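Local coordinates for pyocin S5 (PDB 6THK), which is imported into Pseudomonas aeruginosa as a bacteriocin and probably kills by forming a channel that depolarises the cytoplasmic membrane, at residues Ile126-Gln131 / Leu165-Ala170; Glu46-Lys51 / Ser135-Trp140; Asp329-Val334 / Ile457-Ala462. The protein carries 1 engineered substitution. All coordinates share one frame; numbering follows the deposited sequence.

Overall arrangement
Pyocin S5 is a long, almost wholly helical chain, and the contacts lie toward its two ends. From the N terminus, helix 42-87 supplies Glu46-Lys51, and contact 2 closes when the chain returns in helix 133-145. Before that closure the loop Ile126-Gln131 has opened contact 1, which closes on helix 157-212, so contacts 1 and 2 cross. Their centres are 13 Å apart and they touch, Ile126 and Leu165 both packing on Trp140. Contact 3 follows in series, about 134 Å from contact 1 between centres and on the opposite side of the chain's centre. It ties the end of long helix 272-338 to helix 451-464 in the pore-forming domain.

Contact 1 (Ile126-Gln131 / Leu165-Ala170); sequences IDYEKQ and LERAVA. With ZN (zinc ion), chain F.
Tyr128 lays its ring against Ala168, fastening a short 3-10 turn, part of a zinc-binding loop, to the long helix 157-212 of a helical bundle. The contact is a CH-pi interaction: Ala168 CB stands 3.9 Å from the centroid of the Tyr128 ring, only 17° off the ring normal. The opposite face of the ring is covered by its own loop, with Ile126 O 3.2 Å above the ring plane, so the phenol is clamped between a carbonyl and a methyl. One residue before the alanine, Arg167 reaches over the tip of the ring. Its CG is anti to the backbone N (chi1 -158°) and the chain bends at chi3, bringing the guanidinium to the loop. Tyr128 OH then lies over one guanidinium face, 3.8 Å from Arg167 NH2, while Ile126 CD1 meets the group at its edge, 3.6 Å from the same nitrogen. Neither approach is a hydrogen bond. The polar partners of Arg167 lie just outside the two segments: NH1 bonds to the carbonyls of Phe120 and Pro124, and NH2 forms a salt bridge with Glu164, which help hold the group in place. Farther out, on the side of the loop turned from Arg167, an inverse gamma turn centred on Asp127 and the 3-10 turn bring two carboxylates to one zinc ion. Tyr172 and, weakly, Tyr171 from the same long helix bond to these carboxylates. Asp127 binds the zinc through OD1, whereas Glu129 chelates it with both oxygens, OE2 at 2.0 Å from the metal.

Contact 2 (Glu46-Lys51 / Ser135-Trp140); sequences EIYLQK and SIYEAW
Tyr137 meets Leu49 at its CB and Tyr48 along one side of its ring, making a small apolar contact between helix 42-87 and helix 133-145. A chi1 of 173° points the ring away from the backbone N and out beside the other helix. At the base, Tyr137 CB meets Leu49 CD2 at 3.7 Å. The same methyl also lies 3.8 Å from Tyr137 CG, so one leucine branch fills the angle where the ring leaves its stem; the two side chains cross at about a right angle. At CD1 the partner changes: this atom is 3.9 Å from Tyr48 CE1, with Leu49 CD2 slightly farther off. Next along the ring, Tyr137 CE1 lies 3.8 Å from Tyr48 CE1. The two phenols present their CE1 corners to each other, planes at 78° and centroids 6.0 Å apart, an oblique meeting of rings. At the tip, Tyr137 OH turns back to helix 42-87 through a weak hydrogen bond with Arg45 NH2, whereas Tyr48 OH is hydrogen-bonded to Gln158 NE2. The contact is a partly exposed seam beside more buried packing: Tyr48 continues onto Phe157 and Val161 of helix 157-212, and Trp140, one turn beyond Tyr137, rests on Val161 and on Ile53. Three helices, 42-87, 133-145 and 157-212, thus converge around these aromatic side chains.

Contact 3 (Asp329-Val334 / Ile457-Ala462); sequences DFYKEV and IAFATA. With ZN (zinc ion), chain J.
Phe330 presses a ring corner onto the face of Phe459, the tight centre of an aromatic cluster joining helix 272-338 to helix 451-464 in the colicin-type pore-forming domain. Phe330 CE2 lies 3.3 Å from Phe459 CG, over the root of that ring, while Phe330 CZ meets Phe459 CB at 3.7 Å. The planes are inclined by 35°, so the rings meet obliquely. Phe330 spans much of the gap between the axes of segments 329-334 and 457-462, which pass 11.8 Å apart and cross at 53°. Tyr331 closes on Phe459 from another quarter: its OH lies in the plane of the phenylalanine ring, 3.5 Å from Phe459 CE2, and the two ring planes are perpendicular. Phe459 is therefore held both over a face and at an edge. The packing is slacker toward Ala462, whose CB sits at the edge of the Phe330 ring, 4.0 Å from CZ. Away from the cluster, helix 272-338 has an exposed polar side. There, Lys332 NZ makes a salt bridge to Asp329 OD1 at 3.1 Å, weak as a hydrogen bond, and Glu333 OE1 shares a zinc ion with Glu336, binding it at 2.3 Å. On helix 451-464, the hydroxyl and backbone N of buried Thr461 both bond to Ile457 O from opposite faces of its carbonyl plane, and the hydroxyl also bonds to Tyr423 OH. Segment 457-462 lies in a predicted transmembrane span (453-478) that takes in most of helices 451-464 and 468-481, consistent with the buried hydrophobic hairpin of channel-forming colicins. Around the cluster, Phe472 of helix 468-481 packs on Phe330 and Ala462, Phe406 of helix 396-409 meets Phe330 edge-to-face, and helix 340-353 sets Ala346 and Ala350 against Phe459.

Contact 1 (Ile126-Gln131 / Leu165-Ala170)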
# COMPACT_ATOMS: atom_id res chain seq x y z
N ILE A 126 -33.09 69.30 10.87
CA ILE A 126 -33.77 70.00 11.94
C ILE A 126 -34.04 68.98 13.05
O ILE A 126 -34.76 68.01 12.82
CB ILE A 126 -35.06 70.73 11.45
CG1 ILE A 126 -34.84 71.48 10.10
CG2 ILE A 126 -35.61 71.67 12.53
CD1 ILE A 126 -36.10 71.88 9.35
N ASP A 127 -33.44 69.17 14.25
CA ASP A 127 -33.67 68.26 15.37
C ASP A 127 -34.93 68.75 16.06
O ASP A 127 -34.85 69.45 17.07
CB ASP A 127 -32.47 68.24 16.34
CG ASP A 127 -32.27 66.91 17.05
OD1 ASP A 127 -32.60 65.86 16.46
OD2 ASP A 127 -31.70 66.92 18.16
N TYR A 128 -36.09 68.38 15.48
CA TYR A 128 -37.45 68.78 15.83
C TYR A 128 -37.74 68.87 17.33
O TYR A 128 -38.26 69.90 17.78
CB TYR A 128 -38.49 67.88 15.15
CG TYR A 128 -38.30 67.78 13.66
CD1 TYR A 128 -38.67 68.83 12.82
CD2 TYR A 128 -37.75 66.64 13.08
CE1 TYR A 128 -38.48 68.75 11.44
CE2 TYR A 128 -37.54 66.56 11.71
CZ TYR A 128 -37.92 67.61 10.89
OH TYR A 128 -37.72 67.52 9.54
N GLU A 129 -37.39 67.83 18.09
CA GLU A 129 -37.62 67.74 19.54
C GLU A 129 -36.90 68.83 20.35
O GLU A 129 -37.39 69.22 21.41
CB GLU A 129 -37.27 66.31 20.07
CG GLU A 129 -35.85 66.07 20.57
CD GLU A 129 -34.92 65.25 19.70
OE1 GLU A 129 -35.31 64.91 18.56
OE2 GLU A 129 -33.80 64.94 20.17
N LYS A 130 -35.75 69.31 19.85
CA LYS A 130 -34.95 70.30 20.58
C LYS A 130 -35.13 71.74 20.10
O LYS A 130 -34.49 72.64 20.65
CB LYS A 130 -33.47 69.88 20.55
CG LYS A 130 -33.18 68.80 21.58
CD LYS A 130 -32.02 67.91 21.17
CE LYS A 130 -31.79 66.78 22.13
NZ LYS A 130 -30.67 65.90 21.68
N GLN A 131 -36.01 71.96 19.12
CA GLN A 131 -36.28 73.30 18.57
C GLN A 131 -37.61 73.89 19.07
O GLN A 131 -38.57 73.16 19.31
CB GLN A 131 -36.33 73.28 17.03
CG GLN A 131 -35.16 72.61 16.30
CD GLN A 131 -33.81 73.12 16.72
OE1 GLN A 131 -33.06 72.42 17.39
NE2 GLN A 131 -33.48 74.33 16.31
N LEU A 165 -43.65 68.25 7.24
CA LEU A 165 -44.18 67.35 8.26
C LEU A 165 -44.03 65.90 7.81
O LEU A 165 -43.81 65.02 8.64
CB LEU A 165 -45.64 67.69 8.60
CG LEU A 165 -45.86 69.01 9.34
CD1 LEU A 165 -47.31 69.42 9.28
CD2 LEU A 165 -45.38 68.94 10.78
N GLU A 166 -44.10 65.64 6.48
CA GLU A 166 -43.89 64.30 5.93
C GLU A 166 -42.41 63.93 6.15
O GLU A 166 -42.12 62.81 6.57
CB GLU A 166 -44.25 64.24 4.44
CG GLU A 166 -44.59 62.84 3.95
CD GLU A 166 -44.48 62.59 2.45
OE1 GLU A 166 -44.21 61.42 2.07
OE2 GLU A 166 -44.66 63.54 1.66
N ARG A 167 -41.51 64.90 5.92
CA ARG A 167 -40.06 64.78 6.13
C ARG A 167 -39.72 64.58 7.62
O ARG A 167 -38.73 63.90 7.92
CB ARG A 167 -39.33 65.98 5.53
CG ARG A 167 -37.86 65.72 5.22
CD ARG A 167 -37.20 66.84 4.47
NE ARG A 167 -37.06 68.04 5.30
CZ ARG A 167 -35.98 68.33 6.02
NH1 ARG A 167 -34.94 67.51 6.03
NH2 ARG A 167 -35.94 69.44 6.74
N ALA A 168 -40.54 65.15 8.54
CA ALA A 168 -40.38 64.99 9.99
C ALA A 168 -40.69 63.54 10.39
O ALA A 168 -40.01 62.98 11.25
CB ALA A 168 -41.29 65.94 10.74
N VAL A 169 -41.71 62.93 9.75
CA VAL A 169 -42.09 61.52 9.96
C VAL A 169 -40.93 60.68 9.44
O VAL A 169 -40.41 59.86 10.20
CB VAL A 169 -43.45 61.16 9.30
CG1 VAL A 169 -43.62 59.65 9.16
CG2 VAL A 169 -44.60 61.76 10.08
N ALA A 170 -40.47 60.96 8.19
CA ALA A 170 -39.32 60.31 7.55
C ALA A 170 -38.08 60.30 8.45
O ALA A 170 -37.44 59.25 8.57
CB ALA A 170 -39.00 60.99 6.23
ZN ZN F . -33.29 64.80 18.20

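Contact 2 (Glu46-Lys51 / Ser135-Trp140)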
# COMPACT_ATOMS: atom_id res chain seq x y z
N GLU A 46 -49.01 83.28 17.30
CA GLU A 46 -48.95 82.27 18.36
C GLU A 46 -49.94 81.12 18.14
O GLU A 46 -49.62 79.98 18.45
CB GLU A 46 -49.18 82.89 19.74
CG GLU A 46 -47.97 83.62 20.28
CD GLU A 46 -48.07 84.21 21.68
OE1 GLU A 46 -48.98 83.82 22.44
OE2 GLU A 46 -47.20 85.04 22.02
N ILE A 47 -51.12 81.41 17.57
CA ILE A 47 -52.13 80.41 17.25
C ILE A 47 -51.62 79.61 16.03
O ILE A 47 -51.63 78.37 16.07
CB ILE A 47 -53.53 81.09 17.04
CG1 ILE A 47 -54.10 81.60 18.39
CG2 ILE A 47 -54.53 80.16 16.34
CD1 ILE A 47 -55.34 82.53 18.27
N TYR A 48 -51.11 80.32 14.99
CA TYR A 48 -50.56 79.69 13.79
C TYR A 48 -49.41 78.74 14.16
O TYR A 48 -49.45 77.58 13.77
CB TYR A 48 -50.12 80.73 12.73
CG TYR A 48 -49.45 80.09 11.52
CD1 TYR A 48 -48.08 79.83 11.51
CD2 TYR A 48 -50.19 79.71 10.40
CE1 TYR A 48 -47.47 79.20 10.43
CE2 TYR A 48 -49.59 79.07 9.32
CZ TYR A 48 -48.23 78.82 9.33
OH TYR A 48 -47.64 78.24 8.24
N LEU A 49 -48.41 79.23 14.94
CA LEU A 49 -47.26 78.44 15.37
C LEU A 49 -47.69 77.18 16.14
O LEU A 49 -47.14 76.11 15.90
CB LEU A 49 -46.27 79.26 16.22
CG LEU A 49 -45.50 80.41 15.55
CD1 LEU A 49 -44.64 81.15 16.56
CD2 LEU A 49 -44.64 79.94 14.41
N GLN A 50 -48.68 77.31 17.06
CA GLN A 50 -49.18 76.17 17.83
C GLN A 50 -49.90 75.16 16.96
O GLN A 50 -49.55 73.99 17.01
CB GLN A 50 -50.11 76.61 18.97
CG GLN A 50 -49.38 77.12 20.20
CD GLN A 50 -50.33 77.41 21.33
OE1 GLN A 50 -51.37 78.04 21.15
NE2 GLN A 50 -49.99 76.96 22.52
N LYS A 51 -50.88 75.60 16.17
CA LYS A 51 -51.69 74.73 15.31
C LYS A 51 -50.91 74.03 14.19
O LYS A 51 -51.17 72.86 13.93
CB LYS A 51 -52.87 75.53 14.72
CG LYS A 51 -53.92 74.70 13.97
CD LYS A 51 -54.87 75.54 13.12
CE LYS A 51 -54.38 75.82 11.72
NZ LYS A 51 -54.47 74.62 10.84
N SER A 135 -38.28 78.47 15.84
CA SER A 135 -37.05 78.00 15.20
C SER A 135 -37.43 77.16 13.97
O SER A 135 -36.96 77.47 12.88
CB SER A 135 -36.22 77.17 16.19
OG SER A 135 -35.16 76.49 15.54
N ILE A 136 -38.36 76.20 14.13
CA ILE A 136 -38.84 75.34 13.05
C ILE A 136 -39.48 76.18 11.95
O ILE A 136 -39.18 75.98 10.77
CB ILE A 136 -39.78 74.22 13.58
CG1 ILE A 136 -39.02 73.27 14.54
CG2 ILE A 136 -40.37 73.43 12.41
CD1 ILE A 136 -39.85 72.31 15.36
N TYR A 137 -40.31 77.16 12.33
CA TYR A 137 -40.98 78.05 11.38
C TYR A 137 -39.99 78.82 10.50
O TYR A 137 -40.19 78.89 9.29
CB TYR A 137 -41.91 79.01 12.12
CG TYR A 137 -42.51 80.08 11.24
CD1 TYR A 137 -43.58 79.80 10.39
CD2 TYR A 137 -42.03 81.39 11.27
CE1 TYR A 137 -44.15 80.79 9.59
CE2 TYR A 137 -42.58 82.39 10.46
CZ TYR A 137 -43.64 82.08 9.63
OH TYR A 137 -44.21 83.06 8.85
N GLU A 138 -38.93 79.39 11.11
CA GLU A 138 -37.94 80.19 10.40
C GLU A 138 -37.08 79.33 9.50
O GLU A 138 -36.67 79.79 8.43
CB GLU A 138 -37.09 81.04 11.37
CG GLU A 138 -37.88 82.07 12.18
CD GLU A 138 -38.49 83.26 11.46
OE1 GLU A 138 -38.33 83.38 10.22
OE2 GLU A 138 -39.15 84.08 12.14
N ALA A 139 -36.86 78.10 9.92
CA ALA A 139 -36.11 77.17 9.12
C ALA A 139 -36.96 76.85 7.91
O ALA A 139 -36.46 76.83 6.79
CB ALA A 139 -35.80 75.92 9.91
N TRP A 140 -38.24 76.59 8.12
CA TRP A 140 -39.15 76.28 7.03
C TRP A 140 -39.30 77.45 6.06
O TRP A 140 -39.35 77.26 4.86
CB TRP A 140 -40.51 75.84 7.55
CG TRP A 140 -40.51 74.48 8.14
CD1 TRP A 140 -39.46 73.63 8.21
CD2 TRP A 140 -41.61 73.80 8.74
NE1 TRP A 140 -39.83 72.46 8.82
CE2 TRP A 140 -41.15 72.55 9.16
CE3 TRP A 140 -42.94 74.14 8.98
CZ2 TRP A 140 -41.97 71.63 9.80
CZ3 TRP A 140 -43.75 73.23 9.61
CH2 TRP A 140 -43.27 71.99 10.01

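Contact 3 (Asp329-Val334 / Ile457-Ala462)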
# COMPACT_ATOMS: atom_id res chain seq x y z
N ASP A 329 32.28 -36.55 -18.33
CA ASP A 329 33.73 -36.42 -18.33
C ASP A 329 34.41 -37.63 -17.72
O ASP A 329 35.50 -38.02 -18.14
CB ASP A 329 34.14 -35.17 -17.56
CG ASP A 329 33.95 -33.91 -18.34
OD1 ASP A 329 33.21 -33.95 -19.34
OD2 ASP A 329 34.53 -32.88 -17.97
N PHE A 330 33.76 -38.26 -16.76
CA PHE A 330 34.33 -39.42 -16.10
C PHE A 330 34.58 -40.55 -17.09
O PHE A 330 35.59 -41.21 -17.02
CB PHE A 330 33.41 -39.87 -14.96
CG PHE A 330 33.82 -41.16 -14.31
CD1 PHE A 330 34.94 -41.22 -13.51
CD2 PHE A 330 33.07 -42.29 -14.48
CE1 PHE A 330 35.31 -42.40 -12.90
CE2 PHE A 330 33.43 -43.47 -13.88
CZ PHE A 330 34.55 -43.53 -13.09
N TYR A 331 33.64 -40.77 -18.00
CA TYR A 331 33.81 -41.80 -19.01
C TYR A 331 34.99 -41.49 -19.93
O TYR A 331 35.72 -42.37 -20.32
CB TYR A 331 32.54 -42.00 -19.82
CG TYR A 331 31.35 -42.39 -18.99
CD1 TYR A 331 31.31 -43.60 -18.32
CD2 TYR A 331 30.26 -41.55 -18.87
CE1 TYR A 331 30.22 -43.96 -17.57
CE2 TYR A 331 29.17 -41.90 -18.12
CZ TYR A 331 29.15 -43.10 -17.47
OH TYR A 331 28.07 -43.45 -16.72
N LYS A 332 35.14 -40.22 -20.29
CA LYS A 332 36.24 -39.81 -21.15
C LYS A 332 37.58 -40.03 -20.46
O LYS A 332 38.50 -40.55 -21.06
CB LYS A 332 36.11 -38.33 -21.51
CG LYS A 332 35.07 -38.02 -22.56
CD LYS A 332 34.98 -36.53 -22.81
CE LYS A 332 33.57 -36.10 -23.13
NZ LYS A 332 33.07 -35.03 -22.22
N GLU A 333 37.66 -39.65 -19.19
CA GLU A 333 38.88 -39.81 -18.40
C GLU A 333 39.22 -41.28 -18.22
O GLU A 333 40.39 -41.65 -18.19
CB GLU A 333 38.77 -39.10 -17.06
CG GLU A 333 40.06 -39.10 -16.27
CD GLU A 333 41.17 -38.29 -16.93
OE1 GLU A 333 40.90 -37.15 -17.35
OE2 GLU A 333 42.30 -38.79 -17.01
N VAL A 334 38.20 -42.11 -18.05
CA VAL A 334 38.38 -43.54 -17.92
C VAL A 334 38.97 -44.10 -19.21
O VAL A 334 39.80 -44.99 -19.18
CB VAL A 334 37.07 -44.25 -17.58
CG1 VAL A 334 37.16 -45.72 -17.92
CG2 VAL A 334 36.74 -44.07 -16.10
N ILE A 457 28.90 -45.20 -6.21
CA ILE A 457 29.88 -45.67 -5.25
C ILE A 457 31.07 -46.28 -5.99
O ILE A 457 32.22 -46.01 -5.65
CB ILE A 457 29.26 -46.69 -4.29
CG1 ILE A 457 28.38 -45.98 -3.27
CG2 ILE A 457 30.33 -47.51 -3.60
CD1 ILE A 457 27.58 -46.91 -2.39
N ALA A 458 30.78 -47.09 -6.99
CA ALA A 458 31.81 -47.73 -7.84
C ALA A 458 32.68 -46.69 -8.54
O ALA A 458 33.90 -46.78 -8.52
CB ALA A 458 31.14 -48.65 -8.86
N PHE A 459 32.04 -45.71 -9.14
CA PHE A 459 32.69 -44.62 -9.87
C PHE A 459 33.43 -43.66 -8.92
O PHE A 459 34.57 -43.29 -9.24
CB PHE A 459 31.66 -43.89 -10.76
CG PHE A 459 31.06 -44.65 -11.94
CD1 PHE A 459 31.35 -46.00 -12.14
CD2 PHE A 459 30.20 -44.03 -12.83
CE1 PHE A 459 30.81 -46.70 -13.23
CE2 PHE A 459 29.66 -44.72 -13.92
CZ PHE A 459 29.98 -46.05 -14.12
N ALA A 460 32.82 -43.27 -7.76
CA ALA A 460 33.45 -42.37 -6.76
C ALA A 460 34.79 -42.95 -6.26
O ALA A 460 35.76 -42.21 -6.06
CB ALA A 460 32.51 -42.12 -5.58
N THR A 461 34.85 -44.30 -6.15
CA THR A 461 36.04 -45.07 -5.79
C THR A 461 37.18 -44.86 -6.81
O THR A 461 38.30 -44.59 -6.40
CB THR A 461 35.66 -46.54 -5.61
OG1 THR A 461 34.67 -46.61 -4.59
CG2 THR A 461 36.84 -47.39 -5.20
N ALA A 462 36.91 -44.99 -8.13
CA ALA A 462 37.91 -44.81 -9.20
C ALA A 462 38.54 -43.42 -9.20
O ALA A 462 39.65 -43.27 -9.68
CB ALA A 462 37.27 -45.07 -10.55
ZN ZN J . 42.25 -36.31 -19.02